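PDB 2XC8: GENE 22 product from Bacillus phage spp1, which is of unknown function but resembles in fold a domain of the lactococcal phage p2 receptor-binding protein, so it may act in attachment to the host. Local coordinates for residues I2-R7 and I113-K118; Y12-I17 and A28-K33; Y58-H63 and M96-V101. One frame throughout, in Å; residues are numbered along the deposited sequence.

Overall arrangement
All three contacts pair beta strands, yet their chemistry follows their place in the fold. Interaction 3 is the buried one: strands 56-64 and 93-103 lie inside the five-stranded mixed sheet, and their leucine and valine side chains face the second sheet. Interaction 1 is a surface contact in that first sheet, a parallel pairing of strands 2-8 and 109-117 beside strand 93-103, with the second subunit reaching residues of segment 2-7. Interaction 2 belongs to the other, antiparallel sheet; partly buried, it relies on the Y12 ring lying on CB of H32, the two rings nearly parallel but slid apart, and on a threonine hydroxyl. L31 of interaction 2 packs on M96 and L62 of interaction 3, joining the two sheets.

Interaction 1: residues I2-R7 and I113-K118; sequences IEIVNR and IFLYEK
I4 and I113 run next to each other off the same face of a parallel strand pair, CG1 of I4 4.1 Å from CB of I113, and form its apolar middle. I4 reaches past its partner too: its CG2, anti to the backbone N, sits 3.7 Å from CD1 of L115. I2 adds its CG2, 3.7 Å from CG1 of I113. On the reverse face V5 lies alongside F114, with V5 CB 3.9 Å from the ring atom CD1. Between the two faces runs the parallel ladder, in which V5 and R7 donate to I113 and L115, while the carbonyls of E3, V5 and R7 receive the N-H groups of I113, L115 and E117. V5 N to I113 O (2.8 Å) is nearly straight, at 173°. Toward the polar end, ND2 of N6 lies 3.5 Å from CB of L115, its OD1 weakly hydrogen-bonded to K18 of the second subunit, and R7 O accepts E117 N at 2.7 Å. Strand 2-8 is outermost in the sheet within this chain, and E16 of the second subunit hydrogen-bonds to I4 N there. On its other flank strand 109-117 pairs with antiparallel strand 93-103, where F114 and P98 share a backbone hydrogen bond, while I113 and L115 pack on I17 of strand 17-19.

Interaction 2: residues Y12-I17 and A28-K33; sequences YLTSEI and AGELHK
The carbonyl oxygen of E30 is approached by two groups from segment 12-17: T14 N donates to it at 3.0 Å, and the CA-H of L13 makes a weaker contact. T14 repays the bond through its side chain. With OG1 set between the backbone N and the carbonyl carbon (chi1 59°), the hydroxyl accepts E30 N at 2.9 Å, though the N-H points to it at a bent 138°. The methyl CG2 of T14 turns to the H32 ring and lies 3.9 Å from its NE2. On the same side, Y12 and H32 bring their rings almost parallel, 6° apart in plane but slid so far that they barely overlap. What sits over the tyrosine face is CB of H32, a CH-pi contact 3.5 Å from the ring centroid, while CE1 of Y12 lies over the imidazole near its rim. A water joins the polar ends, hydrogen-bonded to H32 ND1 at 2.9 Å and to the hydroxyl of Y12. This is a short antiparallel beta ladder: Y12 and H32 form a hydrogen-bonded pair, each N-H meeting the other's carbonyl, and L13 and L31 form the non-hydrogen-bonded pair that follows. Those two leucines lie on the face opposite the Y12 and H32 rings, L13 packing on V41 and M96, L31 on V41, I95 and M96, between the two sheets. Past T14 the first segment leaves its strand. S15 packs its OG, 3.2 Å from CA of G29, against bare backbone; that hydroxyl is hydrogen-bonded to S27 O, and E16 N in turn to the hydroxyl of S27, as the chain runs on toward strand 17-19.

Interaction 3: residues Y58-H63 and M96-V101; sequences YMLYLH and MYPVSV
L62 runs next to M96, a selenomethionine here, with L62 CD2 3.8 Å from M96 CG, and L60 slants over V99 with its CD2 3.8 Å from V99 CG2. This is the tightly packed face: L60 and L62 also touch V26, L31, V41 and F46 of the second sheet, and M96 meets L31. The backbones are antiparallel, Y58 N donating to V101 O at 2.7 Å and L62 N to M96 O at 3.0 Å. Between the M59–S100 and L62–M96 pairs, segment 96-101 carries one residue more than its partner, a beta bulge in the Y97-V99 region. P98 has no N-H to give, and it sets CD 3.4 Å from L60 O instead. The opposite face is the one nearer solvent, at Y97, M59 and S100. Y61 and Y97 touch at their edges, CE1 of Y61 3.5 Å from CD2 of Y97, with the planes at 69°. Y97 is solvent-exposed, whereas Y61 is buried beside Y88 and the C76–C86 disulfide. Further along, the side chain of M59, also a selenomethionine, bends at chi2 and chi3. Its tip brings M59 SE to 3.5 Å from S100 OG.

Interaction 1: residues I2-R7 and I113-K118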
loop_
_atom_site.group_PDB
_atom_site.type_symbol
_atom_site.label_atom_id
_atom_site.label_comp_id
_atom_site.label_asym_id
_atom_site.label_seq_id
_atom_site.Cartn_x
_atom_site.Cartn_y
_atom_site.Cartn_z
ATOM N N ILE B 2 3.977 6.912 -6.722
ATOM C CA ILE B 2 2.729 7.042 -5.976
ATOM C C ILE B 2 2.947 6.653 -4.513
ATOM O O ILE B 2 3.100 5.476 -4.173
ATOM C CB ILE B 2 1.558 6.257 -6.622
ATOM C CG1 ILE B 2 1.337 6.729 -8.065
ATOM C CG2 ILE B 2 0.280 6.442 -5.807
ATOM C CD1 ILE B 2 0.413 5.850 -8.886
ATOM N N GLU B 3 2.969 7.679 -3.667
ATOM C CA GLU B 3 3.227 7.547 -2.238
ATOM C C GLU B 3 1.998 7.004 -1.513
ATOM O O GLU B 3 0.872 7.147 -1.994
ATOM C CB GLU B 3 3.607 8.915 -1.664
ATOM C CG GLU B 3 4.385 8.871 -0.353
ATOM C CD GLU B 3 4.367 10.197 0.397
ATOM O OE1 GLU B 3 3.647 11.129 -0.026
ATOM O OE2 GLU B 3 5.074 10.306 1.420
ATOM N N ILE B 4 2.220 6.378 -0.360
ATOM C CA ILE B 4 1.120 5.906 0.474
ATOM C C ILE B 4 1.068 6.679 1.791
ATOM O O ILE B 4 2.082 6.816 2.487
ATOM C CB ILE B 4 1.175 4.371 0.689
ATOM C CG1 ILE B 4 0.790 3.668 -0.621
ATOM C CG2 ILE B 4 0.265 3.941 1.844
ATOM C CD1 ILE B 4 0.772 2.149 -0.566
ATOM N N VAL B 5 -0.119 7.196 2.107
ATOM C CA VAL B 5 -0.332 7.957 3.335
ATOM C C VAL B 5 -1.371 7.278 4.231
ATOM O O VAL B 5 -2.566 7.251 3.921
ATOM C CB VAL B 5 -0.703 9.444 3.046
ATOM C CG1 VAL B 5 -1.117 10.165 4.330
ATOM C CG2 VAL B 5 0.477 10.170 2.408
ATOM N N ASN B 6 -0.881 6.714 5.334
ATOM C CA ASN B 6 -1.726 6.113 6.359
ATOM C C ASN B 6 -2.189 7.178 7.346
ATOM O O ASN B 6 -1.376 7.965 7.839
ATOM C CB ASN B 6 -0.963 5.016 7.113
ATOM C CG ASN B 6 -0.553 3.857 6.218
ATOM O OD1 ASN B 6 0.633 3.552 6.085
ATOM N ND2 ASN B 6 -1.533 3.203 5.602
ATOM N N ARG B 7 -3.490 7.209 7.629
ATOM C CA ARG B 7 -4.036 8.142 8.616
ATOM C C ARG B 7 -5.161 7.540 9.457
ATOM O O ARG B 7 -6.020 6.820 8.942
ATOM C CB ARG B 7 -4.518 9.440 7.956
ATOM C CG ARG B 7 -4.823 10.541 8.977
ATOM C CD ARG B 7 -5.390 11.791 8.329
ATOM N NE ARG B 7 -5.316 12.926 9.250
ATOM C CZ ARG B 7 -4.433 13.917 9.153
ATOM N NH1 ARG B 7 -3.547 13.937 8.161
ATOM N NH2 ARG B 7 -4.445 14.899 10.045
ATOM N N ILE B 113 -1.727 7.684 -2.433
ATOM C CA ILE B 113 -2.810 6.752 -2.139
ATOM C C ILE B 113 -3.048 6.982 -0.645
ATOM O O ILE B 113 -2.152 6.762 0.177
ATOM C CB ILE B 113 -2.493 5.259 -2.429
ATOM C CG1 ILE B 113 -2.539 4.983 -3.936
ATOM C CG2 ILE B 113 -3.472 4.337 -1.695
ATOM C CD1 ILE B 113 -1.894 3.669 -4.358
ATOM N N PHE B 114 -4.248 7.445 -0.304
ATOM C CA PHE B 114 -4.620 7.686 1.088
ATOM C C PHE B 114 -5.318 6.459 1.671
ATOM O O PHE B 114 -6.388 6.061 1.202
ATOM C CB PHE B 114 -5.520 8.923 1.208
ATOM C CG PHE B 114 -4.816 10.225 0.924
ATOM C CD1 PHE B 114 -4.175 10.923 1.944
ATOM C CD2 PHE B 114 -4.809 10.761 -0.360
ATOM C CE1 PHE B 114 -3.527 12.131 1.687
ATOM C CE2 PHE B 114 -4.164 11.969 -0.628
ATOM C CZ PHE B 114 -3.522 12.653 0.398
ATOM N N LEU B 115 -4.699 5.861 2.687
ATOM C CA LEU B 115 -5.252 4.681 3.349
ATOM C C LEU B 115 -5.728 5.019 4.756
ATOM O O LEU B 115 -4.920 5.237 5.663
ATOM C CB LEU B 115 -4.226 3.540 3.389
ATOM C CG LEU B 115 -3.745 2.910 2.076
ATOM C CD1 LEU B 115 -2.711 1.835 2.363
ATOM C CD2 LEU B 115 -4.899 2.327 1.265
ATOM N N TYR B 116 -7.047 5.061 4.932
ATOM C CA TYR B 116 -7.631 5.454 6.212
ATOM C C TYR B 116 -7.722 4.263 7.162
ATOM O O TYR B 116 -8.112 3.158 6.776
ATOM C CB TYR B 116 -8.890 6.305 6.011
ATOM C CG TYR B 116 -8.601 7.588 5.258
ATOM C CD1 TYR B 116 -8.064 8.701 5.909
ATOM C CD2 TYR B 116 -8.838 7.679 3.888
ATOM C CE1 TYR B 116 -7.785 9.877 5.213
ATOM C CE2 TYR B 116 -8.565 8.848 3.184
ATOM C CZ TYR B 116 -8.038 9.942 3.851
ATOM O OH TYR B 116 -7.767 11.099 3.159
ATOM N N GLU B 117 -7.357 4.533 8.414
ATOM C CA GLU B 117 -7.313 3.505 9.444
ATOM C C GLU B 117 -8.182 3.799 10.672
ATOM O O GLU B 117 -8.596 4.942 10.887
ATOM C CB GLU B 117 -5.842 3.541 9.857
ATOM C CG GLU B 117 -5.187 2.202 10.140
ATOM C CD GLU B 117 -3.716 2.374 10.498
ATOM O OE1 GLU B 117 -3.389 2.311 11.704
ATOM O OE2 GLU B 117 -2.890 2.589 9.580
ATOM N N LYS B 118 -8.447 2.765 11.472
ATOM C CA LYS B 118 -9.178 2.899 12.740
ATOM C C LYS B 118 -8.342 3.649 13.783
ATOM O O LYS B 118 -7.131 3.437 13.883
ATOM C CB LYS B 118 -9.583 1.508 13.261
ATOM C CG LYS B 118 -10.217 1.457 14.663
ATOM C CD LYS B 118 -11.632 2.024 14.687
ATOM C CE LYS B 118 -12.371 1.643 15.992
ATOM N NZ LYS B 118 -13.789 2.105 15.962
#

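Interaction 2: residues Y12-I17 and A28-K33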
loop_
_atom_site.group_PDB
_atom_site.type_symbol
_atom_site.label_atom_id
_atom_site.label_comp_id
_atom_site.label_asym_id
_atom_site.label_seq_id
_atom_site.Cartn_x
_atom_site.Cartn_y
_atom_site.Cartn_z
ATOM N N TYR B 12 -13.118 5.398 8.057
ATOM C CA TYR B 12 -12.027 4.617 7.479
ATOM C C TYR B 12 -12.509 3.512 6.544
ATOM O O TYR B 12 -13.620 2.994 6.690
ATOM C CB TYR B 12 -11.092 4.068 8.568
ATOM C CG TYR B 12 -11.714 3.089 9.543
ATOM C CD1 TYR B 12 -11.596 1.712 9.349
ATOM C CD2 TYR B 12 -12.392 3.538 10.676
ATOM C CE1 TYR B 12 -12.153 0.807 10.248
ATOM C CE2 TYR B 12 -12.953 2.643 11.580
ATOM C CZ TYR B 12 -12.828 1.280 11.362
ATOM O OH TYR B 12 -13.384 0.390 12.253
ATOM N N LEU B 13 -11.653 3.165 5.586
ATOM C CA LEU B 13 -11.980 2.206 4.538
ATOM C C LEU B 13 -11.038 1.004 4.589
ATOM O O LEU B 13 -9.815 1.164 4.583
ATOM C CB LEU B 13 -11.909 2.897 3.170
ATOM C CG LEU B 13 -12.298 2.135 1.900
ATOM C CD1 LEU B 13 -13.782 1.801 1.876
ATOM C CD2 LEU B 13 -11.913 2.938 0.665
ATOM N N THR B 14 -11.618 -0.194 4.640
ATOM C CA THR B 14 -10.843 -1.435 4.735
ATOM C C THR B 14 -10.461 -1.991 3.361
ATOM O O THR B 14 -9.765 -3.008 3.266
ATOM C CB THR B 14 -11.586 -2.521 5.550
ATOM O OG1 THR B 14 -12.849 -2.807 4.936
ATOM C CG2 THR B 14 -11.809 -2.064 6.989
ATOM N N SER B 15 -10.922 -1.318 2.307
ATOM C CA SER B 15 -10.566 -1.663 0.934
ATOM C C SER B 15 -9.065 -1.549 0.704
ATOM O O SER B 15 -8.437 -0.555 1.077
ATOM C CB SER B 15 -11.298 -0.760 -0.059
ATOM O OG SER B 15 -12.698 -0.977 -0.024
ATOM N N GLU B 16 -8.488 -2.568 0.159
ATOM C CA GLU B 16 -7.129 -2.558 -0.266
ATOM C C GLU B 16 -6.994 -1.703 -1.515
ATOM O O GLU B 16 -7.673 -1.919 -2.456
ATOM C CB GLU B 16 -6.777 -3.975 -0.606
ATOM C CG GLU B 16 -5.385 -4.323 -0.570
ATOM C CD GLU B 16 -5.191 -5.802 -0.794
ATOM O OE1 GLU B 16 -4.925 -6.161 -1.919
ATOM O OE2 GLU B 16 -5.296 -6.610 0.137
ATOM N N ILE B 17 -6.124 -0.721 -1.476
ATOM C CA ILE B 17 -5.861 0.150 -2.626
ATOM C C ILE B 17 -4.396 0.036 -3.043
ATOM O O ILE B 17 -3.495 0.296 -2.241
ATOM C CB ILE B 17 -6.219 1.637 -2.343
ATOM C CG1 ILE B 17 -7.627 1.758 -1.749
ATOM C CG2 ILE B 17 -6.098 2.469 -3.623
ATOM C CD1 ILE B 17 -7.900 3.075 -1.036
ATOM N N ALA B 28 -12.921 -4.733 -3.014
ATOM C CA ALA B 28 -14.179 -4.609 -2.294
ATOM C C ALA B 28 -13.875 -4.537 -0.803
ATOM O O ALA B 28 -13.026 -5.281 -0.301
ATOM C CB ALA B 28 -15.088 -5.788 -2.600
ATOM N N GLY B 29 -14.554 -3.637 -0.101
ATOM C CA GLY B 29 -14.302 -3.449 1.320
ATOM C C GLY B 29 -15.457 -2.836 2.079
ATOM O O GLY B 29 -16.615 -2.937 1.665
ATOM N N GLU B 30 -15.126 -2.200 3.198
ATOM C CA GLU B 30 -16.125 -1.628 4.091
ATOM C C GLU B 30 -15.741 -0.225 4.533
ATOM O O GLU B 30 -14.606 0.020 4.951
ATOM C CB GLU B 30 -16.311 -2.514 5.323
ATOM C CG GLU B 30 -16.966 -3.859 5.050
ATOM C CD GLU B 30 -17.015 -4.745 6.281
ATOM O OE1 GLU B 30 -18.101 -5.281 6.581
ATOM O OE2 GLU B 30 -15.971 -4.905 6.951
ATOM N N LEU B 31 -16.699 0.690 4.433
ATOM C CA LEU B 31 -16.543 2.031 4.972
ATOM C C LEU B 31 -17.108 2.054 6.387
ATOM O O LEU B 31 -18.272 1.710 6.603
ATOM C CB LEU B 31 -17.258 3.057 4.086
ATOM C CG LEU B 31 -17.157 4.543 4.451
ATOM C CD1 LEU B 31 -15.733 5.063 4.300
ATOM C CD2 LEU B 31 -18.114 5.360 3.597
ATOM N N HIS B 32 -16.275 2.453 7.344
ATOM C CA HIS B 32 -16.676 2.512 8.745
ATOM C C HIS B 32 -16.781 3.923 9.308
ATOM O O HIS B 32 -15.928 4.773 9.050
ATOM C CB HIS B 32 -15.656 1.801 9.633
ATOM C CG HIS B 32 -15.582 0.321 9.427
ATOM N ND1 HIS B 32 -16.027 -0.583 10.367
ATOM C CD2 HIS B 32 -15.089 -0.414 8.401
ATOM C CE1 HIS B 32 -15.823 -1.811 9.925
ATOM N NE2 HIS B 32 -15.256 -1.737 8.735
ATOM N N LYS B 33 -17.838 4.152 10.083
ATOM C CA LYS B 33 -18.045 5.432 10.746
ATOM C C LYS B 33 -17.774 5.122 12.219
ATOM O O LYS B 33 -18.700 4.867 12.996
ATOM C CB LYS B 33 -19.466 5.974 10.543
ATOM C CG LYS B 33 -19.752 7.309 11.226
ATOM C CD LYS B 33 -21.235 7.648 11.165
ATOM C CE LYS B 33 -21.537 8.960 11.870
ATOM N NZ LYS B 33 -22.997 9.258 11.888
HETATM O O HOH W 1 -16.426 -0.317 13.202
#

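Interaction 3: residues Y58-H63 and M96-V101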
loop_
_atom_site.group_PDB
_atom_site.type_symbol
_atom_site.label_atom_id
_atom_site.label_comp_id
_atom_site.label_asym_id
_atom_site.label_seq_id
_atom_site.Cartn_x
_atom_site.Cartn_y
_atom_site.Cartn_z
ATOM N N TYR B 58 -5.622 12.379 -12.195
ATOM C CA TYR B 58 -6.681 11.432 -11.860
ATOM C C TYR B 58 -7.130 11.618 -10.420
ATOM O O TYR B 58 -6.305 11.669 -9.504
ATOM C CB TYR B 58 -6.219 9.994 -12.087
ATOM C CG TYR B 58 -6.118 9.614 -13.543
ATOM C CD1 TYR B 58 -7.229 9.132 -14.234
ATOM C CD2 TYR B 58 -4.913 9.736 -14.231
ATOM C CE1 TYR B 58 -7.142 8.782 -15.575
ATOM C CE2 TYR B 58 -4.815 9.387 -15.571
ATOM C CZ TYR B 58 -5.933 8.913 -16.237
ATOM O OH TYR B 58 -5.846 8.564 -17.562
HETATM N N MSE B 59 -8.430 11.698 -10.229
HETATM C CA MSE B 59 -9.035 11.885 -8.943
HETATM C C MSE B 59 -10.170 10.966 -8.620
HETATM O O MSE B 59 -11.158 10.930 -9.281
HETATM C CB MSE B 59 -9.522 13.300 -8.830
HETATM C CG MSE B 59 -9.051 13.955 -7.611
HETATM SE SE MSE B 59 -7.537 15.065 -7.823
HETATM C CE MSE B 59 -8.520 16.652 -7.766
ATOM N N LEU B 60 -10.006 10.216 -7.557
ATOM C CA LEU B 60 -11.014 9.236 -7.167
ATOM C C LEU B 60 -11.783 9.704 -5.933
ATOM O O LEU B 60 -11.185 10.060 -4.916
ATOM C CB LEU B 60 -10.359 7.871 -6.918
ATOM C CG LEU B 60 -11.244 6.657 -6.616
ATOM C CD1 LEU B 60 -12.092 6.256 -7.820
ATOM C CD2 LEU B 60 -10.388 5.486 -6.159
ATOM N N TYR B 61 -13.110 9.705 -6.038
ATOM C CA TYR B 61 -13.980 10.166 -4.959
ATOM C C TYR B 61 -14.835 9.037 -4.391
ATOM O O TYR B 61 -15.399 8.238 -5.141
ATOM C CB TYR B 61 -14.898 11.297 -5.441
ATOM C CG TYR B 61 -14.197 12.435 -6.153
ATOM C CD1 TYR B 61 -13.312 13.273 -5.472
ATOM C CD2 TYR B 61 -14.437 12.687 -7.502
ATOM C CE1 TYR B 61 -12.671 14.323 -6.125
ATOM C CE2 TYR B 61 -13.803 13.736 -8.162
ATOM C CZ TYR B 61 -12.923 14.549 -7.468
ATOM O OH TYR B 61 -12.293 15.586 -8.117
ATOM N N LEU B 62 -14.920 8.981 -3.065
ATOM C CA LEU B 62 -15.852 8.090 -2.385
ATOM C C LEU B 62 -16.922 8.938 -1.708
ATOM O O LEU B 62 -16.635 9.687 -0.773
ATOM C CB LEU B 62 -15.128 7.200 -1.367
ATOM C CG LEU B 62 -15.922 6.059 -0.720
ATOM C CD1 LEU B 62 -16.211 4.943 -1.718
ATOM C CD2 LEU B 62 -15.188 5.508 0.493
ATOM N N HIS B 63 -18.150 8.824 -2.204
ATOM C CA HIS B 63 -19.264 9.636 -1.719
ATOM C C HIS B 63 -20.475 8.780 -1.367
ATOM O O HIS B 63 -20.610 7.650 -1.843
ATOM C CB HIS B 63 -19.642 10.696 -2.757
ATOM C CG HIS B 63 -19.783 10.155 -4.145
ATOM N ND1 HIS B 63 -20.954 9.597 -4.610
ATOM C CD2 HIS B 63 -18.896 10.072 -5.163
ATOM C CE1 HIS B 63 -20.783 9.199 -5.858
ATOM N NE2 HIS B 63 -19.543 9.475 -6.217
HETATM N N MSE B 96 -14.342 10.590 1.150
HETATM C CA MSE B 96 -12.906 10.650 1.017
HETATM C C MSE B 96 -12.303 10.702 -0.384
HETATM O O MSE B 96 -12.915 10.311 -1.331
HETATM C CB MSE B 96 -12.244 9.508 1.766
HETATM C CG MSE B 96 -12.635 8.158 1.308
HETATM SE SE MSE B 96 -11.906 6.678 2.190
HETATM C CE MSE B 96 -12.506 6.970 3.906
ATOM N N TYR B 97 -11.094 11.236 -0.479
ATOM C CA TYR B 97 -10.376 11.275 -1.747
ATOM C C TYR B 97 -9.196 10.333 -1.635
ATOM O O TYR B 97 -8.106 10.777 -1.409
ATOM C CB TYR B 97 -9.785 12.624 -2.193
ATOM C CG TYR B 97 -10.546 13.867 -1.925
ATOM C CD1 TYR B 97 -10.524 14.446 -0.679
ATOM C CD2 TYR B 97 -11.215 14.524 -2.936
ATOM C CE1 TYR B 97 -11.206 15.584 -0.422
ATOM C CE2 TYR B 97 -11.886 15.675 -2.702
ATOM C CZ TYR B 97 -11.885 16.209 -1.439
ATOM O OH TYR B 97 -12.554 17.360 -1.142
ATOM N N PRO B 98 -9.392 9.045 -1.805
ATOM C CA PRO B 98 -8.252 8.167 -1.494
ATOM C C PRO B 98 -7.140 8.084 -2.556
ATOM O O PRO B 98 -6.043 7.624 -2.240
ATOM C CB PRO B 98 -8.909 6.796 -1.289
ATOM C CG PRO B 98 -10.151 6.846 -2.101
ATOM C CD PRO B 98 -10.618 8.278 -2.105
ATOM N N VAL B 99 -7.414 8.517 -3.787
ATOM C CA VAL B 99 -6.405 8.477 -4.858
ATOM C C VAL B 99 -6.318 9.809 -5.613
ATOM O O VAL B 99 -7.331 10.343 -6.069
ATOM C CB VAL B 99 -6.649 7.306 -5.863
ATOM C CG1 VAL B 99 -5.551 7.253 -6.924
ATOM C CG2 VAL B 99 -6.736 5.966 -5.139
ATOM N N SER B 100 -5.098 10.332 -5.730
ATOM C CA SER B 100 -4.822 11.559 -6.477
ATOM C C SER B 100 -3.463 11.439 -7.166
ATOM O O SER B 100 -2.422 11.516 -6.511
ATOM C CB SER B 100 -4.848 12.773 -5.541
ATOM O OG SER B 100 -4.557 13.972 -6.243
ATOM N N VAL B 101 -3.479 11.236 -8.483
ATOM C CA VAL B 101 -2.255 10.959 -9.245
ATOM C C VAL B 101 -2.145 11.797 -10.522
ATOM O O VAL B 101 -3.117 11.948 -11.266
ATOM C CB VAL B 101 -2.133 9.444 -9.607
ATOM C CG1 VAL B 101 -0.833 9.157 -10.356
ATOM C CG2 VAL B 101 -2.218 8.573 -8.358
#